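Local atomic coordinates of protein kinase (Staphylococcus aureus subsp. aureus Mu50, PDB entry 3PY9), a protein that probably senses muropeptides outside the cell through its PASTA repeats and relays the signal to an intracellular serine/threonine kinase domain. Residues 232-237 with 252-257; 220-225 with 258-263; 43-48 with 66-71; 10-15 with 48-53. One frame throughout, in Å; residues are numbered along the deposited sequence.

Overall arrangement
The four contacts lie at the two ends of an elongated chain. Interactions 1 and 2 touch within the C-terminal domain, where F253 meets I261 and V237 meets I263; along the sequence, interaction 1 is nested inside the loop closed by interaction 2. Both are antiparallel strand pairs, but interaction 2 lies at the surface and carries charged and hydroxyl pairs, whereas interaction 1 is partly buried, as are 3 and 4. About 87 Å from interaction 1, centre to centre, interaction 3 joins two strands of the first PASTA domain through backbone bonds beside a europium-bound carboxylate. Interaction 4 shares I48 and strand 47-51 with it, yet relies on methyl contacts and a water.

Interaction 1: residues 232-237 with 252-257; sequences SQKVKV and SFDITS
V235 and F253 form a hydrogen-bonded pair between the antiparallel strands 233-241 and 251-255 of the C-terminal PASTA-like domain (E-set clan), each satisfying the other's backbone. V235 N donates to F253 O at 2.8 Å, almost straight (169°), while F253 N returns a longer bond of 3.2 Å to V235 O. Q233 and I255 repeat the pattern: Q233 N reaches I255 O at 2.9 Å, and I255 N reaches Q233 O at 2.8 Å. At the alternate positions the backbone is served from outside, K234 by D280 and K236 by K278, and the side-chain OE1 of Q233 accepts from T226 N.

On the face bearing K234 and D254, a water links S232 OG, at 2.9 Å, to D254 OD1, to which it donates weakly. K234 NZ stays 4.6 Å from D254 OD1, the opposite charges near without touching. The opposite face, with V235, F253 and I255, is largely apolar, although the Q233 side chain also lies on it. V235 CB sits over one face of the F253 ring, 4.0 Å from its centroid, and V237 CG2 approaches the ring obliquely.

The pairing thus rests on backbone bonds and, on the V235 and F253 face, mostly apolar contact, with the buried Q233 amide group bonded to T226; the K234 and D254 face adds a water bridge and, probably, a loose attraction.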
loop_
_atom_site.group_PDB
_atom_site.type_symbol
_atom_site.label_atom_id
_atom_site.label_comp_id
_atom_site.label_asym_id
_atom_site.label_seq_id
_atom_site.Cartn_x
_atom_site.Cartn_y
_atom_site.Cartn_z
ATOM N N SER A 232 18.000 -5.782 42.756
ATOM C CA SER A 232 16.916 -6.729 42.576
ATOM C C SER A 232 16.846 -7.222 41.139
ATOM O O SER A 232 17.353 -6.584 40.205
ATOM C CB SER A 232 15.589 -6.097 42.989
ATOM O OG SER A 232 15.270 -4.969 42.194
ATOM N N GLN A 233 16.241 -8.391 40.992
ATOM C CA GLN A 233 15.890 -8.959 39.706
ATOM C C GLN A 233 14.384 -9.063 39.661
ATOM O O GLN A 233 13.728 -9.310 40.686
ATOM C CB GLN A 233 16.468 -10.353 39.567
ATOM C CG GLN A 233 17.962 -10.426 39.564
ATOM C CD GLN A 233 18.457 -11.846 39.480
ATOM O OE1 GLN A 233 18.173 -12.659 40.341
ATOM N NE2 GLN A 233 19.199 -12.153 38.431
ATOM N N LYS A 234 13.841 -8.911 38.469
ATOM C CA LYS A 234 12.413 -8.985 38.280
ATOM C C LYS A 234 11.974 -10.394 37.875
ATOM O O LYS A 234 12.511 -10.996 36.945
ATOM C CB LYS A 234 11.985 -7.990 37.213
ATOM C CG LYS A 234 10.514 -7.579 37.310
ATOM C CD LYS A 234 10.039 -6.836 36.040
ATOM C CE LYS A 234 11.186 -6.194 35.255
ATOM N NZ LYS A 234 12.012 -5.275 36.093
ATOM N N VAL A 235 10.983 -10.904 38.588
ATOM C CA VAL A 235 10.452 -12.220 38.308
ATOM C C VAL A 235 9.113 -12.037 37.619
ATOM O O VAL A 235 8.310 -11.203 38.030
ATOM C CB VAL A 235 10.309 -13.062 39.594
ATOM C CG1 VAL A 235 9.818 -14.466 39.285
ATOM C CG2 VAL A 235 11.630 -13.105 40.320
ATOM N N LYS A 236 8.905 -12.805 36.553
ATOM C CA LYS A 236 7.626 -12.843 35.866
ATOM C C LYS A 236 7.206 -14.293 35.714
ATOM O O LYS A 236 7.957 -15.129 35.181
ATOM C CB LYS A 236 7.710 -12.139 34.506
ATOM C CG LYS A 236 7.826 -10.626 34.606
ATOM C CD LYS A 236 7.849 -9.972 33.243
ATOM C CE LYS A 236 8.506 -8.598 33.324
ATOM N NZ LYS A 236 10.003 -8.725 33.366
ATOM N N VAL A 237 6.008 -14.576 36.214
ATOM C CA VAL A 237 5.415 -15.894 36.202
ATOM C C VAL A 237 4.278 -15.884 35.175
ATOM O O VAL A 237 3.361 -15.045 35.233
ATOM C CB VAL A 237 4.881 -16.270 37.603
ATOM C CG1 VAL A 237 4.484 -17.745 37.665
ATOM C CG2 VAL A 237 5.923 -15.954 38.687
ATOM N N SER A 252 4.299 -10.776 38.951
ATOM C CA SER A 252 5.332 -9.765 38.675
ATOM C C SER A 252 5.827 -9.143 39.982
ATOM O O SER A 252 5.077 -8.445 40.670
ATOM C CB SER A 252 4.790 -8.675 37.745
ATOM O OG SER A 252 5.814 -7.769 37.331
ATOM N N PHE A 253 7.089 -9.401 40.323
ATOM C CA PHE A 253 7.658 -8.953 41.592
ATOM C C PHE A 253 9.176 -8.967 41.553
ATOM O O PHE A 253 9.780 -9.719 40.784
ATOM C CB PHE A 253 7.142 -9.806 42.756
ATOM C CG PHE A 253 7.373 -11.284 42.593
ATOM C CD1 PHE A 253 6.494 -12.066 41.834
ATOM C CD2 PHE A 253 8.450 -11.902 43.215
ATOM C CE1 PHE A 253 6.695 -13.437 41.682
ATOM C CE2 PHE A 253 8.660 -13.276 43.063
ATOM C CZ PHE A 253 7.774 -14.037 42.288
ATOM N N ASP A 254 9.787 -8.137 42.394
ATOM C CA ASP A 254 11.238 -8.088 42.525
ATOM C C ASP A 254 11.731 -9.053 43.587
ATOM O O ASP A 254 11.043 -9.339 44.581
ATOM C CB ASP A 254 11.698 -6.679 42.888
ATOM C CG ASP A 254 11.500 -5.693 41.758
ATOM O OD1 ASP A 254 11.499 -6.139 40.606
ATOM O OD2 ASP A 254 11.384 -4.478 42.027
ATOM N N ILE A 255 12.955 -9.510 43.372
ATOM C CA ILE A 255 13.615 -10.509 44.186
ATOM C C ILE A 255 14.987 -9.918 44.520
ATOM O O ILE A 255 15.583 -9.237 43.679
ATOM C CB ILE A 255 13.686 -11.823 43.346
ATOM C CG1 ILE A 255 12.340 -12.551 43.390
ATOM C CG2 ILE A 255 14.797 -12.743 43.740
ATOM C CD1 ILE A 255 11.735 -12.657 44.725
ATOM N N THR A 256 15.438 -10.097 45.759
ATOM C CA THR A 256 16.776 -9.690 46.160
ATOM C C THR A 256 17.483 -10.844 46.858
ATOM O O THR A 256 18.622 -10.718 47.273
ATOM C CB THR A 256 16.781 -8.412 47.070
ATOM O OG1 THR A 256 15.865 -8.586 48.161
ATOM C CG2 THR A 256 16.380 -7.161 46.273
ATOM N N SER A 257 16.795 -11.967 46.978
ATOM C CA SER A 257 17.352 -13.190 47.582
ATOM C C SER A 257 16.519 -14.387 47.111
ATOM O O SER A 257 15.483 -14.220 46.473
ATOM C CB SER A 257 17.381 -13.106 49.126
ATOM O OG SER A 257 16.062 -12.998 49.622
HETATM O O HOH W 1 13.822 -5.717 39.780
#

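Interaction 2: residues 220-225 with 258-263; sequences SVDVPY and DQRIDI
D258 and Y225 meet at one end of the antiparallel pairing of strands 217-223 and 259-265 in the C-terminal domain, whose family belongs to the E-set clan. D258 CG sits anti to the carbonyl carbon (chi1 -62°), and OD1 accepts from Y225 N at 2.8 Å, met nearly along its C-O axis; the same oxygen lies close to P224 CA.

Q259 follows with a hydrogen-bonded pair: its O accepts from V223 N at 2.7 Å and its N donates back to V223 O. R260 lies on the outer face beside D222. Its chain bends at chi2 and chi3, and D222 OD1 stands 3.0 Å from R260 NE, above one face of the guanidinium. With the carboxylate and guanidinium planes 60° apart and no N-H pointing at this oxygen, the salt bridge rests on charge alone, while CD of the arginine packs on S220 CB.

I261 turns to the opposite face, paired with V221 through two backbone bonds, V221 N to I261 O being 2.8 Å, and its CG2 touches V221 CG1 at 3.9 Å; beyond it lies F253. D262 returns to the outer face, where its OD1 takes a short hydrogen bond of 2.6 Å from S220 OG on the anti side, 22° out of the carboxylate plane. I263, which also packs on Y275 and V277, closes the row by setting its CD1 against V221 CG1 at 3.8 Å.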
loop_
_atom_site.group_PDB
_atom_site.type_symbol
_atom_site.label_atom_id
_atom_site.label_comp_id
_atom_site.label_asym_id
_atom_site.label_seq_id
_atom_site.Cartn_x
_atom_site.Cartn_y
_atom_site.Cartn_z
ATOM N N SER A 220 4.744 -25.181 44.203
ATOM C CA SER A 220 5.822 -24.383 44.767
ATOM C C SER A 220 7.090 -24.506 43.935
ATOM O O SER A 220 7.464 -25.607 43.518
ATOM C CB SER A 220 6.104 -24.805 46.206
ATOM O OG SER A 220 5.194 -24.177 47.079
ATOM N N VAL A 221 7.738 -23.368 43.700
ATOM C CA VAL A 221 9.052 -23.333 43.048
ATOM C C VAL A 221 10.003 -22.408 43.823
ATOM O O VAL A 221 9.619 -21.296 44.203
ATOM C CB VAL A 221 8.954 -22.927 41.518
ATOM C CG1 VAL A 221 8.295 -21.572 41.342
ATOM C CG2 VAL A 221 10.313 -22.942 40.858
ATOM N N ASP A 222 11.218 -22.889 44.078
ATOM C CA ASP A 222 12.274 -22.067 44.650
ATOM C C ASP A 222 12.977 -21.292 43.533
ATOM O O ASP A 222 13.645 -21.890 42.676
ATOM C CB ASP A 222 13.320 -22.933 45.357
ATOM C CG ASP A 222 12.845 -23.493 46.670
ATOM O OD1 ASP A 222 12.150 -22.780 47.429
ATOM O OD2 ASP A 222 13.196 -24.662 46.947
ATOM N N VAL A 223 12.850 -19.971 43.557
ATOM C CA VAL A 223 13.521 -19.109 42.570
ATOM C C VAL A 223 14.804 -18.580 43.184
ATOM O O VAL A 223 14.739 -17.900 44.188
ATOM C CB VAL A 223 12.639 -17.902 42.187
ATOM C CG1 VAL A 223 13.364 -16.984 41.184
ATOM C CG2 VAL A 223 11.294 -18.376 41.656
ATOM N N PRO A 224 15.974 -18.889 42.586
ATOM C CA PRO A 224 17.242 -18.347 43.051
ATOM C C PRO A 224 17.483 -16.908 42.563
ATOM O O PRO A 224 17.068 -16.526 41.453
ATOM C CB PRO A 224 18.254 -19.291 42.414
ATOM C CG PRO A 224 17.634 -19.662 41.136
ATOM C CD PRO A 224 16.171 -19.794 41.437
ATOM N N TYR A 225 18.148 -16.120 43.401
ATOM C CA TYR A 225 18.531 -14.776 43.036
ATOM C C TYR A 225 19.927 -14.837 42.444
ATOM O O TYR A 225 20.824 -15.441 43.025
ATOM C CB TYR A 225 18.490 -13.886 44.272
ATOM C CG TYR A 225 19.209 -12.578 44.106
ATOM C CD1 TYR A 225 18.587 -11.516 43.480
ATOM C CD2 TYR A 225 20.526 -12.413 44.558
ATOM C CE1 TYR A 225 19.225 -10.322 43.318
ATOM C CE2 TYR A 225 21.187 -11.206 44.376
ATOM C CZ TYR A 225 20.510 -10.163 43.763
ATOM O OH TYR A 225 21.105 -8.957 43.544
ATOM N N ASP A 258 16.988 -15.592 47.402
ATOM C CA ASP A 258 16.260 -16.795 47.037
ATOM C C ASP A 258 14.843 -16.764 47.600
ATOM O O ASP A 258 14.654 -16.505 48.783
ATOM C CB ASP A 258 17.026 -18.032 47.502
ATOM C CG ASP A 258 18.391 -18.155 46.847
ATOM O OD1 ASP A 258 18.635 -17.475 45.838
ATOM O OD2 ASP A 258 19.234 -18.934 47.339
ATOM N N GLN A 259 13.860 -17.005 46.735
ATOM C CA GLN A 259 12.460 -16.966 47.118
ATOM C C GLN A 259 11.662 -18.187 46.684
ATOM O O GLN A 259 11.626 -18.537 45.502
ATOM C CB GLN A 259 11.795 -15.725 46.547
ATOM C CG GLN A 259 12.134 -14.460 47.269
ATOM C CD GLN A 259 11.014 -13.998 48.170
ATOM O OE1 GLN A 259 10.999 -14.307 49.367
ATOM N NE2 GLN A 259 10.064 -13.248 47.603
ATOM N N ARG A 260 11.017 -18.823 47.662
ATOM C CA ARG A 260 10.030 -19.856 47.398
ATOM C C ARG A 260 8.778 -19.134 46.940
ATOM O O ARG A 260 8.342 -18.169 47.563
ATOM C CB ARG A 260 9.768 -20.701 48.665
ATOM C CG ARG A 260 8.524 -21.598 48.631
ATOM C CD ARG A 260 8.850 -23.009 48.178
ATOM N NE ARG A 260 9.803 -23.676 49.074
ATOM C CZ ARG A 260 10.252 -24.925 48.920
ATOM N NH1 ARG A 260 9.836 -25.676 47.899
ATOM N NH2 ARG A 260 11.127 -25.424 49.792
ATOM N N ILE A 261 8.228 -19.583 45.824
ATOM C CA ILE A 261 7.058 -18.947 45.228
ATOM C C ILE A 261 6.006 -20.001 44.973
ATOM O O ILE A 261 6.324 -21.110 44.580
ATOM C CB ILE A 261 7.443 -18.144 43.948
ATOM C CG1 ILE A 261 7.438 -16.647 44.259
ATOM C CG2 ILE A 261 6.520 -18.420 42.760
ATOM C CD1 ILE A 261 8.643 -16.180 45.051
ATOM N N ASP A 262 4.756 -19.645 45.233
ATOM C CA ASP A 262 3.646 -20.566 45.061
ATOM C C ASP A 262 2.842 -20.148 43.846
ATOM O O ASP A 262 2.582 -18.967 43.641
ATOM C CB ASP A 262 2.781 -20.600 46.320
ATOM C CG ASP A 262 3.597 -20.807 47.579
ATOM O OD1 ASP A 262 4.478 -21.682 47.604
ATOM O OD2 ASP A 262 3.366 -20.078 48.553
ATOM N N ILE A 263 2.477 -21.122 43.023
ATOM C CA ILE A 263 1.767 -20.819 41.789
ATOM C C ILE A 263 0.439 -21.577 41.717
ATOM O O ILE A 263 0.422 -22.768 41.410
ATOM C CB ILE A 263 2.636 -21.086 40.544
ATOM C CG1 ILE A 263 3.902 -20.225 40.578
ATOM C CG2 ILE A 263 1.857 -20.764 39.300
ATOM C CD1 ILE A 263 4.993 -20.707 39.670
#

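Interaction 3: residues 43-48 with 66-71; sequences PENEII and VVISKG. With EU (europium ion), chain C.
E44 runs past the backbone of S69 and G71 to a europium ion. E44 CB lies 3.8 Å from G71 N, and its CG, anti to the backbone N (chi1 -178°), comes to 3.3 Å from S69 O. From there the chain is extended, bringing CD near K70 O. At the tip both E44 carboxylate oxygens bind the metal, OE1 at 2.5 Å and OE2 at 2.6 Å, a bidentate grip.

S69 O also accepts a hydrogen bond from N45 N at 2.8 Å. S69 N in turn donates to E46 O, and I48 N gives an almost straight bond (177°) of 2.7 Å to V67 O; between these two bonds, I47 and I68 form a non-hydrogen-bonded antiparallel pair. I48 CD1 packs tightly on S69 CA at 3.4 Å. S69 OG accepts from G71 N at 2.8 Å, closing an ST turn, and is also hydrogen-bonded to Y42 O, which ties the end of the segment to the residue before P43.

The whole is the open end of the beta hairpin formed by strands 47-51 and 63-69 in the first PASTA domain, with the europium ion bound at its margin.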
loop_
_atom_site.group_PDB
_atom_site.type_symbol
_atom_site.label_atom_id
_atom_site.label_comp_id
_atom_site.label_asym_id
_atom_site.label_seq_id
_atom_site.Cartn_x
_atom_site.Cartn_y
_atom_site.Cartn_z
ATOM N N PRO A 43 6.261 10.730 -40.504
ATOM C CA PRO A 43 7.265 9.794 -40.011
ATOM C C PRO A 43 8.671 10.338 -40.256
ATOM O O PRO A 43 8.916 10.960 -41.303
ATOM C CB PRO A 43 7.048 8.555 -40.883
ATOM C CG PRO A 43 5.671 8.667 -41.370
ATOM C CD PRO A 43 5.343 10.099 -41.468
ATOM N N GLU A 44 9.660 10.094 -39.300
ATOM C CA GLU A 44 11.032 10.608 -39.425
ATOM C C GLU A 44 11.686 10.302 -40.796
ATOM O O GLU A 44 11.671 9.186 -41.286
ATOM C CB GLU A 44 11.927 10.047 -38.320
ATOM C CG GLU A 44 13.366 10.581 -38.369
ATOM C CD GLU A 44 14.232 10.087 -37.233
ATOM O OE1 GLU A 44 13.733 9.323 -36.373
ATOM O OE2 GLU A 44 15.421 10.471 -37.191
ATOM N N ASN A 45 12.232 11.373 -41.376
ATOM C CA ASN A 45 12.978 11.454 -42.661
ATOM C C ASN A 45 12.140 11.376 -43.919
ATOM O O ASN A 45 12.445 10.696 -44.919
ATOM C CB ASN A 45 14.062 10.410 -42.598
ATOM C CG ASN A 45 14.531 10.368 -41.156
ATOM O OD1 ASN A 45 15.443 11.108 -40.779
ATOM N ND2 ASN A 45 13.926 9.504 -40.345
ATOM N N GLU A 46 11.065 12.114 -43.802
ATOM C CA GLU A 46 10.071 12.363 -44.804
ATOM C C GLU A 46 10.112 13.887 -44.893
ATOM O O GLU A 46 10.283 14.566 -43.880
ATOM C CB GLU A 46 8.640 11.907 -44.409
ATOM C CG GLU A 46 8.384 10.416 -44.463
ATOM C CD GLU A 46 6.925 10.019 -44.763
ATOM O OE1 GLU A 46 5.985 10.715 -44.323
ATOM O OE2 GLU A 46 6.750 8.985 -45.451
ATOM N N ILE A 47 9.958 14.455 -46.102
ATOM C CA ILE A 47 9.851 15.912 -46.307
ATOM C C ILE A 47 8.577 16.474 -45.650
ATOM O O ILE A 47 7.482 15.989 -45.894
ATOM C CB ILE A 47 9.810 16.310 -47.821
ATOM C CG1 ILE A 47 10.976 15.718 -48.655
ATOM C CG2 ILE A 47 9.702 17.820 -48.001
ATOM C CD1 ILE A 47 12.308 15.852 -48.088
ATOM N N ILE A 48 8.749 17.530 -44.864
ATOM C CA ILE A 48 7.701 18.198 -44.094
ATOM C C ILE A 48 7.160 19.405 -44.853
ATOM O O ILE A 48 5.963 19.689 -44.827
ATOM C CB ILE A 48 8.344 18.706 -42.773
ATOM C CG1 ILE A 48 8.489 17.578 -41.761
ATOM C CG2 ILE A 48 7.607 19.882 -42.155
ATOM C CD1 ILE A 48 9.127 18.087 -40.481
ATOM N N VAL A 66 14.543 22.057 -48.348
ATOM C CA VAL A 66 13.628 21.052 -47.785
ATOM C C VAL A 66 13.780 20.944 -46.281
ATOM O O VAL A 66 14.882 21.074 -45.754
ATOM C CB VAL A 66 13.825 19.657 -48.432
ATOM C CG1 VAL A 66 13.567 19.725 -49.971
ATOM C CG2 VAL A 66 15.222 19.115 -48.142
ATOM N N VAL A 67 12.656 20.765 -45.595
ATOM C CA VAL A 67 12.651 20.478 -44.163
ATOM C C VAL A 67 12.226 19.027 -44.009
ATOM O O VAL A 67 11.255 18.610 -44.629
ATOM C CB VAL A 67 11.677 21.384 -43.397
ATOM C CG1 VAL A 67 11.813 21.157 -41.903
ATOM C CG2 VAL A 67 11.910 22.887 -43.739
ATOM N N ILE A 68 12.968 18.280 -43.189
ATOM C CA ILE A 68 12.798 16.836 -42.949
ATOM C C ILE A 68 12.257 16.564 -41.529
ATOM O O ILE A 68 12.629 17.263 -40.570
ATOM C CB ILE A 68 14.164 16.094 -43.094
ATOM C CG1 ILE A 68 14.867 16.475 -44.397
ATOM C CG2 ILE A 68 14.001 14.577 -43.048
ATOM C CD1 ILE A 68 14.049 16.255 -45.648
ATOM N N SER A 69 11.375 15.565 -41.399
ATOM C CA SER A 69 10.863 15.158 -40.085
ATOM C C SER A 69 11.918 14.457 -39.241
ATOM O O SER A 69 12.603 13.542 -39.718
ATOM C CB SER A 69 9.624 14.255 -40.201
ATOM O OG SER A 69 9.210 13.820 -38.902
ATOM N N LYS A 70 12.044 14.916 -37.991
ATOM C CA LYS A 70 12.820 14.232 -36.955
ATOM C C LYS A 70 11.871 13.395 -36.091
ATOM O O LYS A 70 12.219 12.982 -34.978
ATOM C CB LYS A 70 13.472 15.258 -36.034
ATOM C CG LYS A 70 14.542 16.138 -36.635
ATOM C CD LYS A 70 14.698 17.413 -35.795
ATOM C CE LYS A 70 15.425 17.171 -34.505
ATOM N NZ LYS A 70 15.661 18.482 -33.843
ATOM N N GLY A 71 10.660 13.166 -36.588
ATOM C CA GLY A 71 9.666 12.421 -35.833
ATOM C C GLY A 71 9.153 13.258 -34.678
ATOM O O GLY A 71 9.557 14.417 -34.521
HETATM EU EU EU C . 15.623 9.663 -34.751
#

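Interaction 4: residues 10-15 with 48-53; sequences PDVIGK and IKTTPN
V12 and T50 meet methyl to methyl. V12 CG2 and T50 CG2 are 3.5 Å apart, a tight fit, with the two side chains crossing at about a right angle. I13 adds the other apolar contact: its CD1 rests against the strand backbone, 3.8 Å from K49 CA, and also reaches T50 CG2 at 4.1 Å. Here CG1 is anti to the carbonyl carbon (chi1 -56°), and a further bend at chi2 brings CD1 over the main chain.

No hydrogen bond passes directly between the segments; a water does the bridging. It donates to P10 O at 2.7 Å and to T50 OG1 at 2.8 Å, and accepts weakly from V12 N. The threonine hydroxyl is therefore gripped twice, for T50 OG1 also donates to P52 O at 2.7 Å, just beyond the cis peptide that precedes P52.

Hydrogen bonds within 10-15 shape the loop that offers these side chains. D11 OD1 accepts from I13 N at 3.0 Å, an Asx turn in which the donor stands above the carboxylate plane. V12 O accepts from K15 N at 2.9 Å, closing a type II turn with G14 at positive phi (76°).

The loop precedes helix 17-26 in the first PASTA domain. V12 also packs on A20 and F24 of that helix, and G14 and K15 make backbone hydrogen bonds to I47. T50 leans on V64 and V66 of strand 63-69, placing the contact between the helix and an edge strand of the sheet, 47-51.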
loop_
_atom_site.group_PDB
_atom_site.type_symbol
_atom_site.label_atom_id
_atom_site.label_comp_id
_atom_site.label_asym_id
_atom_site.label_seq_id
_atom_site.Cartn_x
_atom_site.Cartn_y
_atom_site.Cartn_z
ATOM N N PRO A 10 7.713 21.445 -57.771
ATOM C CA PRO A 10 7.135 20.100 -57.631
ATOM C C PRO A 10 6.816 19.720 -56.177
ATOM O O PRO A 10 7.438 20.243 -55.244
ATOM C CB PRO A 10 8.245 19.157 -58.151
ATOM C CG PRO A 10 9.303 20.006 -58.721
ATOM C CD PRO A 10 9.117 21.401 -58.224
ATOM N N ASP A 11 5.871 18.791 -56.009
ATOM C CA ASP A 11 5.454 18.310 -54.697
ATOM C C ASP A 11 6.331 17.123 -54.288
ATOM O O ASP A 11 6.386 16.101 -54.983
ATOM C CB ASP A 11 3.971 17.921 -54.736
ATOM C CG ASP A 11 3.434 17.437 -53.380
ATOM O OD1 ASP A 11 4.077 17.622 -52.330
ATOM O OD2 ASP A 11 2.331 16.870 -53.367
ATOM N N VAL A 12 7.054 17.281 -53.185
ATOM C CA VAL A 12 7.871 16.195 -52.641
ATOM C C VAL A 12 7.510 15.931 -51.183
ATOM O O VAL A 12 8.207 15.189 -50.480
ATOM C CB VAL A 12 9.388 16.472 -52.790
ATOM C CG1 VAL A 12 9.744 16.749 -54.252
ATOM C CG2 VAL A 12 9.831 17.650 -51.885
ATOM N N ILE A 13 6.413 16.539 -50.738
ATOM C CA ILE A 13 5.965 16.430 -49.355
ATOM C C ILE A 13 5.723 14.950 -49.015
ATOM O O ILE A 13 5.196 14.201 -49.837
ATOM C CB ILE A 13 4.695 17.305 -49.111
ATOM C CG1 ILE A 13 4.945 18.777 -49.503
ATOM C CG2 ILE A 13 4.170 17.169 -47.670
ATOM C CD1 ILE A 13 6.111 19.460 -48.809
ATOM N N GLY A 14 6.147 14.532 -47.823
ATOM C CA GLY A 14 6.045 13.133 -47.409
ATOM C C GLY A 14 7.071 12.196 -48.034
ATOM O O GLY A 14 7.159 11.018 -47.648
ATOM N N LYS A 15 7.852 12.707 -48.989
ATOM C CA LYS A 15 8.880 11.912 -49.670
ATOM C C LYS A 15 10.221 11.934 -48.929
ATOM O O LYS A 15 10.407 12.713 -47.988
ATOM C CB LYS A 15 9.071 12.407 -51.106
ATOM C CG LYS A 15 7.899 12.096 -52.020
ATOM C CD LYS A 15 8.130 12.626 -53.410
ATOM C CE LYS A 15 7.143 12.046 -54.412
ATOM N NZ LYS A 15 5.697 12.108 -53.985
ATOM N N ILE A 48 8.749 17.530 -44.864
ATOM C CA ILE A 48 7.701 18.198 -44.094
ATOM C C ILE A 48 7.160 19.405 -44.853
ATOM O O ILE A 48 5.963 19.689 -44.827
ATOM C CB ILE A 48 8.344 18.706 -42.773
ATOM C CG1 ILE A 48 8.489 17.578 -41.761
ATOM C CG2 ILE A 48 7.607 19.882 -42.155
ATOM C CD1 ILE A 48 9.127 18.087 -40.481
ATOM N N LYS A 49 8.067 20.107 -45.538
ATOM C CA LYS A 49 7.837 21.456 -46.048
ATOM C C LYS A 49 8.875 21.691 -47.131
ATOM O O LYS A 49 9.973 21.129 -47.057
ATOM C CB LYS A 49 8.084 22.459 -44.913
ATOM C CG LYS A 49 7.540 23.884 -45.110
ATOM C CD LYS A 49 6.088 24.078 -44.585
ATOM C CE LYS A 49 5.013 23.448 -45.507
ATOM N NZ LYS A 49 3.599 23.836 -45.169
ATOM N N THR A 50 8.553 22.524 -48.126
ATOM C CA THR A 50 9.585 23.006 -49.047
ATOM C C THR A 50 9.535 24.521 -49.208
ATOM O O THR A 50 8.520 25.141 -48.939
ATOM C CB THR A 50 9.566 22.315 -50.446
ATOM O OG1 THR A 50 8.365 22.646 -51.153
ATOM C CG2 THR A 50 9.733 20.777 -50.330
ATOM N N THR A 51 10.664 25.098 -49.604
ATOM C CA THR A 51 10.734 26.486 -50.026
ATOM C C THR A 51 11.473 26.567 -51.351
ATOM O O THR A 51 12.652 26.207 -51.412
ATOM C CB THR A 51 11.427 27.393 -48.988
ATOM O OG1 THR A 51 10.790 27.209 -47.720
ATOM C CG2 THR A 51 11.285 28.849 -49.392
ATOM N N PRO A 52 10.787 27.044 -52.414
ATOM C CA PRO A 52 9.362 27.435 -52.470
ATOM C C PRO A 52 8.412 26.273 -52.152
ATOM O O PRO A 52 8.809 25.101 -52.281
ATOM C CB PRO A 52 9.173 27.852 -53.942
ATOM C CG PRO A 52 10.509 28.213 -54.395
ATOM C CD PRO A 52 11.457 27.274 -53.705
ATOM N N ASN A 53 7.182 26.599 -51.743
ATOM C CA ASN A 53 6.110 25.597 -51.578
ATOM C C ASN A 53 5.706 24.966 -52.905
ATOM O O ASN A 53 5.931 25.556 -53.967
ATOM C CB ASN A 53 4.855 26.217 -50.960
ATOM C CG ASN A 53 5.111 26.871 -49.625
ATOM O OD1 ASN A 53 5.719 26.286 -48.719
ATOM N ND2 ASN A 53 4.610 28.085 -49.479
HETATM O O HOH W 2 7.054 20.651 -52.578
#